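Local coordinates for putative uncharacterized protein (Enterobacter cloacae, PDB 4HFK), which binds the type VI secretion amidase effector Tae4 as its cognate immunity protein, Tai4, and so inhibits the enzyme, at the interface of chains A and B and the interface of chains C and A. Coordinates in Å, arbitrary orientation; residue numbers count along the deposited sequence, not the author numbering. Chains: chain A/B, Putative uncharacterized protein; chain C, Putative cytoplasmic protein.

Contact 1: the interface of chains A and B. Residues chain A 74, 78, 81; chain B 39-40, 43.
The aromatic ring of A:Tyr78 lies with one face across B:Ala39, whose methyl sits beneath the phenol end, CB 3.9 Å from CZ. Alanine suits this place because its short side chain lets the ring come down close to the helix backbone, so that CE1 of A:Tyr78 reaches to 3.5 Å from the carbonyl O of B:Ala39. The carbons CB and CG of A:Glu74 come alongside the ring's phenol end to touch the same methyl, the apolar stem of an acidic residue serving as packing. At the opposite end of the patch CD1 of A:Leu81 presses on CB of B:Ala43 at 3.4 Å, a tight fit that again favours a small residue.

Among the polar contacts, the hydroxyl OG of B:Ser40 accepts the backbone N-H of A:Leu81 at 3.0 Å, bent to 137° at the hydrogen. That amide belongs to the first turn of helix 79-87, where no carbonyl one turn earlier within the helix can receive it, so the serine hydroxyl may stand in as a cap from the other chain. Its OG stands beside its own backbone N (chi1 -66°), turned towards A:Leu81. The phenol OH of A:Tyr78 takes the N-H of A:Glu74 at 3.1 Å, which ties down the intervening loop, and is joined through water 1 to the carbonyl O of B:Ala39, the two water bonds measuring 2.7 Å from OH and 2.8 Å from O.

In the fold, chain A contributes the loop leading into helix 79-87 and that helix's first turn, while chain B contributes one flank of helix 31-47; the two-fold symmetry repeats the patch with the chains exchanged, in what may be a Tai4 dimer.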
ATOM      1  N   GLU A  74     -14.766  -6.445 -10.789  1.00 13.26           N
ATOM      2  CA  GLU A  74     -14.304  -5.384 -11.681  1.00 12.66           C
ATOM      3  C   GLU A  74     -13.367  -5.984 -12.737  1.00 11.59           C
ATOM      4  O   GLU A  74     -12.804  -7.058 -12.530  1.00 13.58           O
ATOM      5  CB  GLU A  74     -13.627  -4.255 -10.886  1.00 12.25           C
ATOM      6  CG  GLU A  74     -14.577  -3.502  -9.934  1.00 12.50           C
ATOM      7  CD  GLU A  74     -15.562  -2.591 -10.673  1.00 16.81           C
ATOM      8  OE1 GLU A  74     -15.129  -1.864 -11.591  1.00 18.39           O
ATOM      9  OE2 GLU A  74     -16.769  -2.602 -10.345  1.00 16.52           O
ATOM     10  N   TYR A  78      -6.613  -6.335 -10.031  1.00  9.29           N
ATOM     11  CA  TYR A  78      -6.488  -6.243  -8.565  1.00 10.99           C
ATOM     12  C   TYR A  78      -5.044  -6.363  -8.063  1.00 10.27           C
ATOM     13  O   TYR A  78      -4.791  -6.961  -7.010  1.00  8.36           O
ATOM     14  CB  TYR A  78      -7.371  -7.301  -7.883  1.00  8.26           C
ATOM     15  CG  TYR A  78      -8.853  -7.005  -7.992  1.00 10.00           C
ATOM     16  CD1 TYR A  78      -9.563  -6.524  -6.903  1.00  9.09           C
ATOM     17  CD2 TYR A  78      -9.530  -7.186  -9.190  1.00 11.38           C
ATOM     18  CE1 TYR A  78     -10.922  -6.243  -6.996  1.00  9.52           C
ATOM     19  CE2 TYR A  78     -10.885  -6.911  -9.301  1.00 10.65           C
ATOM     20  CZ  TYR A  78     -11.579  -6.440  -8.201  1.00 12.27           C
ATOM     21  OH  TYR A  78     -12.932  -6.159  -8.317  1.00  9.49           O
ATOM     22  N   LEU A  81      -4.243  -4.801  -4.503  1.00  7.98           N
ATOM     23  CA  LEU A  81      -4.568  -5.741  -3.438  1.00  9.29           C
ATOM     24  C   LEU A  81      -3.515  -6.844  -3.387  1.00  8.18           C
ATOM     25  O   LEU A  81      -3.040  -7.200  -2.307  1.00  7.75           O
ATOM     26  CB  LEU A  81      -5.967  -6.343  -3.628  1.00  7.47           C
ATOM     27  CG  LEU A  81      -6.643  -6.777  -2.308  1.00 15.44           C
ATOM     28  CD1 LEU A  81      -8.146  -6.847  -2.480  1.00 15.87           C
ATOM     29  CD2 LEU A  81      -6.142  -8.119  -1.862  1.00 11.39           C
TER
ATOM     30  N   ALA B  39     -10.721  -0.539  -7.145  1.00  9.00           N
ATOM     31  CA  ALA B  39     -11.324  -1.872  -7.150  1.00  8.50           C
ATOM     32  C   ALA B  39     -10.803  -2.636  -5.941  1.00  9.33           C
ATOM     33  O   ALA B  39     -11.564  -3.306  -5.237  1.00  7.75           O
ATOM     34  CB  ALA B  39     -10.988  -2.625  -8.431  1.00  7.82           C
ATOM     35  N   SER B  40      -9.494  -2.542  -5.719  1.00  8.08           N
ATOM     36  CA  SER B  40      -8.865  -3.208  -4.591  1.00  7.94           C
ATOM     37  C   SER B  40      -9.486  -2.740  -3.277  1.00  7.32           C
ATOM     38  O   SER B  40      -9.795  -3.554  -2.410  1.00  6.90           O
ATOM     39  CB  SER B  40      -7.352  -2.944  -4.584  1.00  7.13           C
ATOM     40  OG  SER B  40      -6.735  -3.541  -5.715  1.00  9.20           O
ATOM     41  N   ALA B  43     -12.744  -4.225  -2.389  1.00  6.66           N
ATOM     42  CA  ALA B  43     -12.638  -5.575  -1.856  1.00  7.29           C
ATOM     43  C   ALA B  43     -12.390  -5.549  -0.343  1.00  8.13           C
ATOM     44  O   ALA B  43     -12.943  -6.362   0.401  1.00  5.53           O
ATOM     45  CB  ALA B  43     -11.556  -6.382  -2.580  1.00  7.45           C
TER
HETATM   46  O   HOH W   1     -13.802  -4.457  -6.461  1.00  8.47           O

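Contact 2: the interface of chains C and A. Residues chain C 93-96, 137; chain A 45-46, 48.
A:Glu46 reaches from the immunity protein Tai4 into the start of an effector helix, C:Val95 and C:Lys96 receiving its carboxylate; chain C is Tae4, of the type VI amidase effector family. From the backbone the side chain leaves with CG anti to N (chi1 171°), and CB and CG pass the carbonyl O of C:Asp137, CG at 3.3 Å. A bend at chi2 (78°) then turns the chain towards the helix, where CD packs against the methyl CG1 of C:Val95. At the tip each oxygen uses its syn lone pair. OE1 of A:Glu46 takes the N-H of C:Val95, N to OE1 3.0 Å. OE2 of A:Glu46 takes that of C:Lys96, N to OE2 2.9 Å. Glutamate suits the place because its two oxygens match two successive amides of the first turn of helix 95-106, a cap from the partner chain; the partial positive charge of the helix start may favour the carboxylate form. OE1 also meets two waters, water 3 leading to C:Phe93 O and water 2 to C:Asp137 O.

The reciprocal cap lies at the C-terminal end of Tai4 helix 31-47 and the loop residue A:Ser48 just beyond it. The extended side chain of C:Lys96 runs past A:Glu46 in the opposite direction and brings NZ to A:Glu46 O at 2.9 Å, in the carbonyl plane, and to A:Ser48 O at 3.0 Å from above that carbonyl's plane. C:Arg94 gives its NE hydrogen to A:Leu45 O at 2.8 Å, fairly straight at 161°, with the acceptor near the guanidinium plane; NH2 adds a weak bond to the same oxygen. The CE1 edge of the C:Phe93 ring, tilted to the group, lies over one guanidinium face and A:Ser48 O over the other, off the N-H direction and not hydrogen-bonded to it; together they should restrict its tilt. The CD1-CE1 edge of the C:Phe93 ring meets both methyls of A:Leu45, CE1 to CD1 3.9 Å.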
ATOM      1  N   PHE C  93      24.754   0.514   3.742  1.00  7.32           N
ATOM      2  CA  PHE C  93      23.705   1.130   2.934  1.00  9.31           C
ATOM      3  C   PHE C  93      22.676   1.924   3.747  1.00 10.27           C
ATOM      4  O   PHE C  93      21.749   2.505   3.180  1.00  7.53           O
ATOM      5  CB  PHE C  93      23.011   0.090   2.047  1.00  9.55           C
ATOM      6  CG  PHE C  93      22.344  -1.017   2.811  1.00  8.60           C
ATOM      7  CD1 PHE C  93      20.997  -0.930   3.145  1.00 10.67           C
ATOM      8  CD2 PHE C  93      23.056  -2.156   3.177  1.00 11.98           C
ATOM      9  CE1 PHE C  93      20.363  -1.953   3.844  1.00 12.90           C
ATOM     10  CE2 PHE C  93      22.430  -3.193   3.889  1.00 11.71           C
ATOM     11  CZ  PHE C  93      21.080  -3.088   4.218  1.00 10.20           C
ATOM     12  N   ARG C  94      22.846   1.966   5.066  1.00 10.30           N
ATOM     13  CA  ARG C  94      21.925   2.721   5.918  1.00  6.78           C
ATOM     14  C   ARG C  94      22.694   3.868   6.550  1.00 10.30           C
ATOM     15  O   ARG C  94      23.746   3.653   7.165  1.00  7.97           O
ATOM     16  CB  ARG C  94      21.328   1.830   7.025  1.00  7.61           C
ATOM     17  CG  ARG C  94      20.526   0.629   6.529  1.00  9.47           C
ATOM     18  CD  ARG C  94      19.586   0.071   7.618  1.00  8.58           C
ATOM     19  NE  ARG C  94      18.620  -0.858   7.035  1.00  5.93           N
ATOM     20  CZ  ARG C  94      18.707  -2.186   7.108  1.00  8.42           C
ATOM     21  NH1 ARG C  94      19.694  -2.763   7.787  1.00  7.02           N
ATOM     22  NH2 ARG C  94      17.788  -2.942   6.516  1.00  6.56           N
ATOM     23  N   VAL C  95      22.187   5.087   6.410  1.00  8.64           N
ATOM     24  CA  VAL C  95      22.924   6.232   6.943  1.00 10.40           C
ATOM     25  C   VAL C  95      22.992   6.180   8.475  1.00 11.52           C
ATOM     26  O   VAL C  95      23.984   6.623   9.072  1.00  8.33           O
ATOM     27  CB  VAL C  95      22.363   7.582   6.423  1.00 10.16           C
ATOM     28  CG1 VAL C  95      21.025   7.914   7.066  1.00  7.34           C
ATOM     29  CG2 VAL C  95      23.362   8.702   6.677  1.00 10.08           C
ATOM     30  N   LYS C  96      21.968   5.606   9.114  1.00 11.35           N
ATOM     31  CA  LYS C  96      21.964   5.516  10.582  1.00  9.05           C
ATOM     32  C   LYS C  96      23.139   4.669  11.091  1.00 11.73           C
ATOM     33  O   LYS C  96      23.718   4.956  12.143  1.00 13.82           O
ATOM     34  CB  LYS C  96      20.620   4.978  11.118  1.00 10.19           C
ATOM     35  CG  LYS C  96      20.371   3.475  10.887  1.00 12.18           C
ATOM     36  CD  LYS C  96      18.916   3.054  11.228  1.00 13.24           C
ATOM     37  CE  LYS C  96      18.781   1.518  11.131  1.00 13.11           C
ATOM     38  NZ  LYS C  96      17.376   0.990  11.073  1.00 14.01           N
ATOM     39  N   ASP C 137      13.382   9.210   4.819  1.00  8.72           N
ATOM     40  CA  ASP C 137      14.266   8.093   4.498  1.00 10.06           C
ATOM     41  C   ASP C 137      15.638   8.181   5.163  1.00 11.78           C
ATOM     42  O   ASP C 137      16.483   7.302   4.961  1.00 11.33           O
ATOM     43  CB  ASP C 137      14.462   7.977   2.977  1.00 11.32           C
ATOM     44  CG  ASP C 137      15.257   9.138   2.403  1.00 13.92           C
ATOM     45  OD1 ASP C 137      14.915  10.303   2.704  1.00 10.57           O
ATOM     46  OD2 ASP C 137      16.226   8.889   1.651  1.00 12.86           O
TER
ATOM     47  N   LEU A  45      13.331   0.653   4.005  1.00  6.51           N
ATOM     48  CA  LEU A  45      14.612  -0.054   4.039  1.00  7.65           C
ATOM     49  C   LEU A  45      15.515   0.522   5.118  1.00  6.70           C
ATOM     50  O   LEU A  45      16.082  -0.217   5.924  1.00  7.15           O
ATOM     51  CB  LEU A  45      15.332   0.020   2.681  1.00  9.30           C
ATOM     52  CG  LEU A  45      16.740  -0.604   2.672  1.00  8.46           C
ATOM     53  CD1 LEU A  45      16.659  -2.130   2.685  1.00 10.26           C
ATOM     54  CD2 LEU A  45      17.573  -0.134   1.467  1.00 10.30           C
ATOM     55  N   GLU A  46      15.667   1.842   5.123  1.00  7.01           N
ATOM     56  CA  GLU A  46      16.520   2.502   6.121  1.00  8.40           C
ATOM     57  C   GLU A  46      16.041   2.194   7.541  1.00 11.60           C
ATOM     58  O   GLU A  46      16.845   1.986   8.453  1.00  8.30           O
ATOM     59  CB  GLU A  46      16.522   4.022   5.893  1.00  7.48           C
ATOM     60  CG  GLU A  46      17.203   4.817   7.006  1.00  8.94           C
ATOM     61  CD  GLU A  46      18.727   4.778   6.938  1.00  9.86           C
ATOM     62  OE1 GLU A  46      19.279   4.484   5.855  1.00 14.19           O
ATOM     63  OE2 GLU A  46      19.382   5.064   7.962  1.00 11.49           O
ATOM     64  N   SER A  48      14.300  -0.414   8.599  1.00  8.08           N
ATOM     65  CA  SER A  48      14.475  -1.820   8.966  1.00  8.79           C
ATOM     66  C   SER A  48      15.848  -2.069   9.598  1.00 11.37           C
ATOM     67  O   SER A  48      16.821  -1.341   9.329  1.00 10.06           O
ATOM     68  CB  SER A  48      14.299  -2.709   7.733  1.00  9.00           C
ATOM     69  OG  SER A  48      14.372  -4.085   8.070  1.00  8.42           O
TER
HETATM   70  O   HOH W   2      18.399   6.267   3.690  1.00  9.62           O
HETATM   71  O   HOH W   3      19.026   2.536   3.790  1.00 15.68           O

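About 32 Å separates the C-alpha centres of contact 1 and contact 2, yet both draw on helix 31-47 of Tai4. Contact 1 takes the helix of chain B, contact 2 that of chain A; since the immunity-protein interface is two-fold symmetric, the helix in each chain serves both purposes, residues 39, 40 and 43 facing the second Tai4 and residues 45 and 46 the effector. Pairing of the Tai4 chains could therefore help to fix the helix whose end is presented to Tae4. The deposited assembly, two copies of each protein, fits a central Tai4 pair carrying effectors, though the structure alone does not show that inhibition needs it.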